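Local coordinates for protein sulfite dehydrogenase (PDB 2XTS) that oxidises protein-bound sulfane sulfur as the molybdenum-cofactor subunit of sulfane dehydrogenase SoxCD, working in complex with a heme-carrying cytochrome subunit, at residues L99-E104 against L157-V162; L284-L289 against V300-D305; W376-K379 against E383-N386. One frame throughout, in Å; residues are numbered along the deposited sequence.

Interaction 1. Residues L99-E104 against L157-V162; sequences LVFTFE and LAEAGV
Leu-99 lays one branch, CD1, over the last turn of the helix that carries Glu-159 and Ala-160. That methyl sits 3.6 Å from Glu-159 CB and equally close to the backbone N of Ala-160, while Ala-160 CB lies a little further off, 4.0 Å from Leu-99 CD1. With CG anti to the carbonyl carbon (chi1 -63°) and the chain extended beyond it, the leucine carries this branch from the strand to the helix. Phe-101, two residues on along the strand, adds a looser contact: Glu-159 CB approaches the edge of its ring, 4.2 Å from CZ. Glu-159 thus contributes mainly its CB to the packing. Its chain bends at chi2 (-49°) and turns the carboxylate away from Leu-99, toward a cytochrome chain, where OE2 accepts from the backbone N of Leu-3 of that chain and OE1 from that of Gly-4 of the same chain. The acid is buried, but these amide donors satisfy both its oxygens. The same neighbour pairs with Leu-99 and Val-100 in an antiparallel ladder, so the sheet continues across the interface. Next to the contact, Ile-91 of strand 89-93 touches both Phe-101 and Ala-160. Beyond it the helix ends at Gly-161, whose phi is positive. This is helix-on-sheet packing at an edge strand of the molybdopterin-binding domain of the sulfite oxidase family, here extended by a partner subunit.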
# COMPACT_ATOMS: atom_id res chain seq x y z
N LEU A 99 -28.48 19.11 1.68
CA LEU A 99 -27.89 18.84 0.36
C LEU A 99 -27.83 17.36 0.02
O LEU A 99 -27.77 16.52 0.91
CB LEU A 99 -26.47 19.41 0.28
CG LEU A 99 -26.34 20.93 0.40
CD1 LEU A 99 -24.89 21.36 0.50
CD2 LEU A 99 -27.08 21.68 -0.72
N VAL A 100 -27.85 17.09 -1.27
CA VAL A 100 -27.54 15.77 -1.82
C VAL A 100 -26.36 15.97 -2.76
O VAL A 100 -26.38 16.86 -3.64
CB VAL A 100 -28.70 15.15 -2.60
CG1 VAL A 100 -28.23 13.84 -3.32
CG2 VAL A 100 -29.86 14.88 -1.66
N PHE A 101 -25.33 15.13 -2.59
CA PHE A 101 -24.15 15.08 -3.45
C PHE A 101 -24.08 13.74 -4.18
O PHE A 101 -24.41 12.69 -3.64
CB PHE A 101 -22.85 15.18 -2.63
CG PHE A 101 -22.72 16.45 -1.85
CD1 PHE A 101 -22.32 17.63 -2.46
CD2 PHE A 101 -22.98 16.48 -0.50
CE1 PHE A 101 -22.20 18.80 -1.75
CE2 PHE A 101 -22.85 17.65 0.22
CZ PHE A 101 -22.45 18.81 -0.40
N THR A 102 -23.64 13.81 -5.43
CA THR A 102 -23.25 12.64 -6.17
C THR A 102 -21.75 12.40 -5.97
O THR A 102 -21.03 13.26 -5.47
CB THR A 102 -23.49 12.82 -7.66
OG1 THR A 102 -22.69 13.91 -8.11
CG2 THR A 102 -24.95 13.16 -7.93
N PHE A 103 -21.26 11.23 -6.38
CA PHE A 103 -19.84 11.00 -6.28
C PHE A 103 -19.04 11.97 -7.17
O PHE A 103 -17.99 12.47 -6.80
CB PHE A 103 -19.48 9.54 -6.57
CG PHE A 103 -18.08 9.20 -6.15
CD1 PHE A 103 -17.81 8.92 -4.82
CD2 PHE A 103 -17.03 9.26 -7.04
CE1 PHE A 103 -16.54 8.67 -4.40
CE2 PHE A 103 -15.73 8.99 -6.63
CZ PHE A 103 -15.50 8.71 -5.31
N GLU A 104 -19.57 12.27 -8.36
CA GLU A 104 -18.96 13.24 -9.25
C GLU A 104 -18.74 14.58 -8.54
O GLU A 104 -17.68 15.19 -8.69
CB GLU A 104 -19.83 13.40 -10.49
CG GLU A 104 -19.38 14.45 -11.43
CD GLU A 104 -20.29 14.56 -12.63
OE1 GLU A 104 -19.91 14.05 -13.71
OE2 GLU A 104 -21.36 15.18 -12.49
N LEU A 157 -19.58 20.31 5.07
CA LEU A 157 -20.55 20.90 5.99
C LEU A 157 -20.72 22.39 5.72
O LEU A 157 -21.81 22.91 5.83
CB LEU A 157 -20.15 20.63 7.43
CG LEU A 157 -20.31 19.15 7.81
CD1 LEU A 157 -19.65 18.88 9.16
CD2 LEU A 157 -21.76 18.69 7.85
N ALA A 158 -19.63 23.05 5.34
CA ALA A 158 -19.68 24.46 4.94
C ALA A 158 -20.62 24.73 3.77
O ALA A 158 -21.23 25.81 3.70
CB ALA A 158 -18.26 24.96 4.62
N GLU A 159 -20.74 23.79 2.83
CA GLU A 159 -21.67 23.95 1.72
C GLU A 159 -23.10 24.02 2.22
O GLU A 159 -23.89 24.80 1.71
CB GLU A 159 -21.59 22.79 0.71
CG GLU A 159 -20.49 22.79 -0.29
CD GLU A 159 -20.31 24.11 -1.02
OE1 GLU A 159 -21.17 24.54 -1.84
OE2 GLU A 159 -19.25 24.69 -0.80
N ALA A 160 -23.43 23.21 3.23
CA ALA A 160 -24.79 23.17 3.78
C ALA A 160 -25.03 24.30 4.77
O ALA A 160 -26.15 24.78 4.88
CB ALA A 160 -25.05 21.82 4.45
N GLY A 161 -23.99 24.69 5.50
CA GLY A 161 -24.08 25.77 6.47
C GLY A 161 -24.61 25.27 7.81
O GLY A 161 -25.80 25.26 8.07
N VAL A 162 -23.72 24.86 8.69
CA VAL A 162 -24.12 24.31 9.98
C VAL A 162 -24.66 25.42 10.89
O VAL A 162 -23.99 26.43 11.09
CB VAL A 162 -22.94 23.60 10.69
CG1 VAL A 162 -23.36 23.06 12.06
CG2 VAL A 162 -22.41 22.46 9.84

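Interaction 2. Residues L284-L289 against V300-D305; sequences LVISGL and VDVSLD
Ile-286 meets Val-302 and Leu-304 in the core of an antiparallel beta domain, consistent with the immunoglobulin-like (E-set) fold of this dimerisation family. The two strands are not neighbours in the sheet order. They face each other through side chains, and the closest CA atoms, those of Ile-286 and Val-302, are 8.9 Å apart. Ile-286 has the largest buried share, and a single methyl does its work. CG1 stands beside the backbone N, with CD1 extended beyond it (chi2 178°), and this straight arm reaches the facing segment, where CD1 comes within 3.7 Å of Leu-304 CD2, the tighter of its two contacts, and the two side chains meet at a slant. Val-302 CB points toward Ile-286 and supplies CG1, 4.3 Å from Ile-286 CD1, as a looser second contact. Leu-340 of strand 338-346 packs on both Ile-286 and Leu-304, and Ile-268 of strand 265-270 adds to the surroundings of Ile-286, making the contact part of a larger apolar core. Leu-304 lies just past the strand end, where the chain starts to turn. The turn is an ST turn: the backbone N of Asp-305 donates to Ser-303 OG at 3.2 Å, with an N-H...O angle of 160°.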
# COMPACT_ATOMS: atom_id res chain seq x y z
N LEU A 284 18.77 -12.28 16.45
CA LEU A 284 17.32 -12.38 16.37
C LEU A 284 16.76 -10.99 16.28
O LEU A 284 17.10 -10.12 17.10
CB LEU A 284 16.78 -13.07 17.63
CG LEU A 284 15.28 -13.29 17.74
CD1 LEU A 284 14.79 -14.29 16.72
CD2 LEU A 284 14.94 -13.74 19.14
N VAL A 285 15.88 -10.77 15.29
CA VAL A 285 15.15 -9.51 15.17
C VAL A 285 13.84 -9.59 15.95
O VAL A 285 13.03 -10.49 15.75
CB VAL A 285 14.84 -9.20 13.70
CG1 VAL A 285 13.91 -7.97 13.61
CG2 VAL A 285 16.16 -9.00 12.89
N ILE A 286 13.67 -8.67 16.89
CA ILE A 286 12.36 -8.43 17.50
C ILE A 286 11.73 -7.27 16.75
O ILE A 286 12.31 -6.19 16.67
CB ILE A 286 12.47 -8.12 19.02
CG1 ILE A 286 13.12 -9.33 19.73
CG2 ILE A 286 11.10 -7.72 19.57
CD1 ILE A 286 13.32 -9.15 21.20
N SER A 287 10.56 -7.52 16.17
CA SER A 287 9.85 -6.51 15.37
C SER A 287 8.46 -6.33 15.94
O SER A 287 7.86 -7.29 16.41
CB SER A 287 9.72 -7.00 13.93
OG SER A 287 9.10 -6.05 13.10
N GLY A 288 7.93 -5.10 15.88
CA GLY A 288 6.55 -4.93 16.25
C GLY A 288 5.97 -3.60 15.87
O GLY A 288 6.61 -2.77 15.22
N LEU A 289 4.71 -3.44 16.29
CA LEU A 289 3.92 -2.27 15.98
C LEU A 289 3.50 -1.54 17.26
O LEU A 289 3.19 -2.16 18.27
CB LEU A 289 2.65 -2.65 15.23
CG LEU A 289 2.86 -3.12 13.80
CD1 LEU A 289 1.63 -3.86 13.29
CD2 LEU A 289 3.24 -1.92 12.94
N VAL A 300 9.19 3.03 22.27
CA VAL A 300 8.74 1.71 22.64
C VAL A 300 9.84 1.02 23.43
O VAL A 300 10.97 0.96 22.98
CB VAL A 300 8.34 0.84 21.42
CG1 VAL A 300 7.77 -0.50 21.90
CG2 VAL A 300 7.36 1.59 20.52
N ASP A 301 9.49 0.52 24.61
CA ASP A 301 10.41 -0.28 25.42
C ASP A 301 10.08 -1.76 25.23
O ASP A 301 8.91 -2.12 25.09
CB ASP A 301 10.31 0.10 26.89
CG ASP A 301 10.70 1.54 27.16
OD1 ASP A 301 11.52 2.12 26.42
OD2 ASP A 301 10.14 2.10 28.12
N VAL A 302 11.10 -2.61 25.23
CA VAL A 302 10.97 -4.04 25.08
C VAL A 302 11.61 -4.73 26.29
O VAL A 302 12.69 -4.33 26.75
CB VAL A 302 11.60 -4.49 23.76
CG1 VAL A 302 11.72 -6.01 23.70
CG2 VAL A 302 10.79 -3.99 22.60
N SER A 303 10.93 -5.74 26.83
CA SER A 303 11.48 -6.58 27.88
C SER A 303 11.61 -7.99 27.38
O SER A 303 10.76 -8.47 26.63
CB SER A 303 10.58 -6.54 29.12
OG SER A 303 11.07 -7.38 30.16
N LEU A 304 12.69 -8.67 27.79
CA LEU A 304 12.86 -10.08 27.54
C LEU A 304 12.54 -10.96 28.74
O LEU A 304 12.62 -12.19 28.62
CB LEU A 304 14.31 -10.37 27.10
CG LEU A 304 14.93 -9.43 26.06
CD1 LEU A 304 16.34 -9.91 25.76
CD2 LEU A 304 14.07 -9.33 24.79
N ASP A 305 12.23 -10.33 29.88
CA ASP A 305 12.11 -11.04 31.14
C ASP A 305 10.83 -10.71 31.88
O ASP A 305 10.77 -10.71 33.10
CB ASP A 305 13.37 -10.81 32.01
CG ASP A 305 13.59 -9.37 32.39
OD1 ASP A 305 12.74 -8.50 32.11
OD2 ASP A 305 14.64 -9.13 33.05

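Interaction 3. Residues W376-K379 against E383-N386; sequences WWVK and EVEN
Backbone pairing joins Trp-377 to Glu-385 as a hydrogen-bonded antiparallel pair, with Trp-377 N to Glu-385 O and Glu-385 N to Trp-377 O both 2.8 Å. A third bond, Lys-379 N to Glu-383 O, is nearly straight (176° at the hydrogen) and closes the turn end of the hairpin. Among charged groups, Lys-379 NZ forms a salt bridge with Glu-385 OE2, 2.7 Å, through the anti lone pair of that oxygen. The lysine reaches it by bending at chi3 (-79°), and its CG lies over the face of the Trp-377 ring. Glu-385 OE1 comes to the edge of that indole, carboxylate and ring planes 71° apart. OE2 also bridges to Arg-177 of a cytochrome chain, so an alanine here would probably leave both Lys-379 and that arginine without their shared acid. On the sheet face of Trp-376, Val-378, Val-384 and Asn-386 the packing is largely apolar: Trp-376 CB rests on Val-384 CG1 at 3.7 Å, Val-378 flanks Val-384, and Trp-376 sets CZ3 against Asn-386 CB, 3.9 Å away. Trp-376 NE1 bonds to Ile-268 O, and Asn-386 ND2 to Leu-133 O. Within this chain the hairpin forms the sheet edge, with strand 375-378 bonded to strand 338-346, helix 136-140 packed on Trp-376, and a cytochrome chain hydrogen-bonded to the backbone of Asn-386.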
# COMPACT_ATOMS: atom_id res chain seq x y z
N TRP A 376 4.73 -12.65 25.32
CA TRP A 376 5.01 -13.90 24.62
C TRP A 376 6.01 -14.74 25.42
O TRP A 376 7.09 -14.25 25.79
CB TRP A 376 5.65 -13.70 23.24
CG TRP A 376 4.90 -12.87 22.26
CD1 TRP A 376 5.44 -11.88 21.50
CD2 TRP A 376 3.50 -12.94 21.89
NE1 TRP A 376 4.49 -11.33 20.69
CE2 TRP A 376 3.29 -11.96 20.91
CE3 TRP A 376 2.42 -13.75 22.26
CZ2 TRP A 376 2.05 -11.73 20.33
CZ3 TRP A 376 1.19 -13.54 21.68
CH2 TRP A 376 1.02 -12.54 20.73
N TRP A 377 5.65 -15.99 25.65
CA TRP A 377 6.60 -16.95 26.22
C TRP A 377 7.35 -17.64 25.09
O TRP A 377 6.77 -18.40 24.34
CB TRP A 377 5.85 -17.96 27.09
CG TRP A 377 6.70 -19.00 27.74
CD1 TRP A 377 7.98 -18.89 28.17
CD2 TRP A 377 6.28 -20.32 28.09
NE1 TRP A 377 8.40 -20.06 28.77
CE2 TRP A 377 7.36 -20.95 28.75
CE3 TRP A 377 5.08 -21.02 27.94
CZ2 TRP A 377 7.29 -22.26 29.22
CZ3 TRP A 377 5.01 -22.34 28.41
CH2 TRP A 377 6.11 -22.94 29.04
N VAL A 378 8.65 -17.34 24.99
CA VAL A 378 9.53 -18.00 24.03
C VAL A 378 10.18 -19.16 24.76
O VAL A 378 10.88 -18.97 25.74
CB VAL A 378 10.61 -17.05 23.48
CG1 VAL A 378 11.54 -17.77 22.49
CG2 VAL A 378 9.98 -15.83 22.81
N LYS A 379 9.95 -20.35 24.25
CA LYS A 379 10.44 -21.58 24.86
C LYS A 379 11.80 -21.96 24.27
O LYS A 379 12.22 -21.42 23.25
CB LYS A 379 9.42 -22.72 24.70
CG LYS A 379 8.09 -22.38 25.38
CD LYS A 379 7.04 -23.47 25.30
CE LYS A 379 6.36 -23.50 23.96
NZ LYS A 379 5.23 -24.46 23.97
N GLU A 383 9.53 -22.24 20.04
CA GLU A 383 8.08 -22.06 19.92
C GLU A 383 7.65 -20.93 20.86
O GLU A 383 8.31 -20.66 21.86
CB GLU A 383 7.34 -23.36 20.21
CG GLU A 383 7.69 -24.47 19.24
CD GLU A 383 7.30 -24.18 17.81
OE1 GLU A 383 6.24 -23.51 17.58
OE2 GLU A 383 8.03 -24.64 16.91
N VAL A 384 6.54 -20.27 20.54
CA VAL A 384 6.17 -19.03 21.21
C VAL A 384 4.70 -19.11 21.60
O VAL A 384 3.87 -19.48 20.78
CB VAL A 384 6.42 -17.82 20.27
CG1 VAL A 384 6.06 -16.53 20.94
CG2 VAL A 384 7.87 -17.79 19.78
N GLU A 385 4.39 -18.74 22.85
CA GLU A 385 3.01 -18.81 23.35
C GLU A 385 2.48 -17.48 23.83
O GLU A 385 3.20 -16.64 24.40
CB GLU A 385 2.95 -19.80 24.53
CG GLU A 385 3.00 -21.27 24.16
CD GLU A 385 2.65 -22.21 25.30
OE1 GLU A 385 1.86 -21.80 26.17
OE2 GLU A 385 3.13 -23.36 25.29
N ASN A 386 1.17 -17.30 23.65
CA ASN A 386 0.39 -16.28 24.31
C ASN A 386 0.12 -16.73 25.74
O ASN A 386 -0.48 -17.80 25.96
CB ASN A 386 -0.95 -16.13 23.58
CG ASN A 386 -1.87 -15.14 24.25
OD1 ASN A 386 -1.46 -14.36 25.11
ND2 ASN A 386 -3.15 -15.22 23.92

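In the fold
From the N terminus the three contacts follow in series, none nested in or crossing another. Interaction 1 closes first, spanning 52 residues of mixed helix and strand within the molybdopterin-binding domain. Interaction 2 then closes a short excursion of ten residues in the dimerisation domain, and interaction 3 a tight hairpin turn of three near the C terminus. The last two reach the same antiparallel sheet, their centres about 13 Å apart, whereas interaction 1 lies on the far side of the chain's centre, about 47 Å from interaction 2, centre to centre. All three lie near a cytochrome chain: in interaction 1 the sheet runs on into it, in interaction 3 backbone hydrogen bonds link them. Interactions 1 and 2 also touch the second subunit.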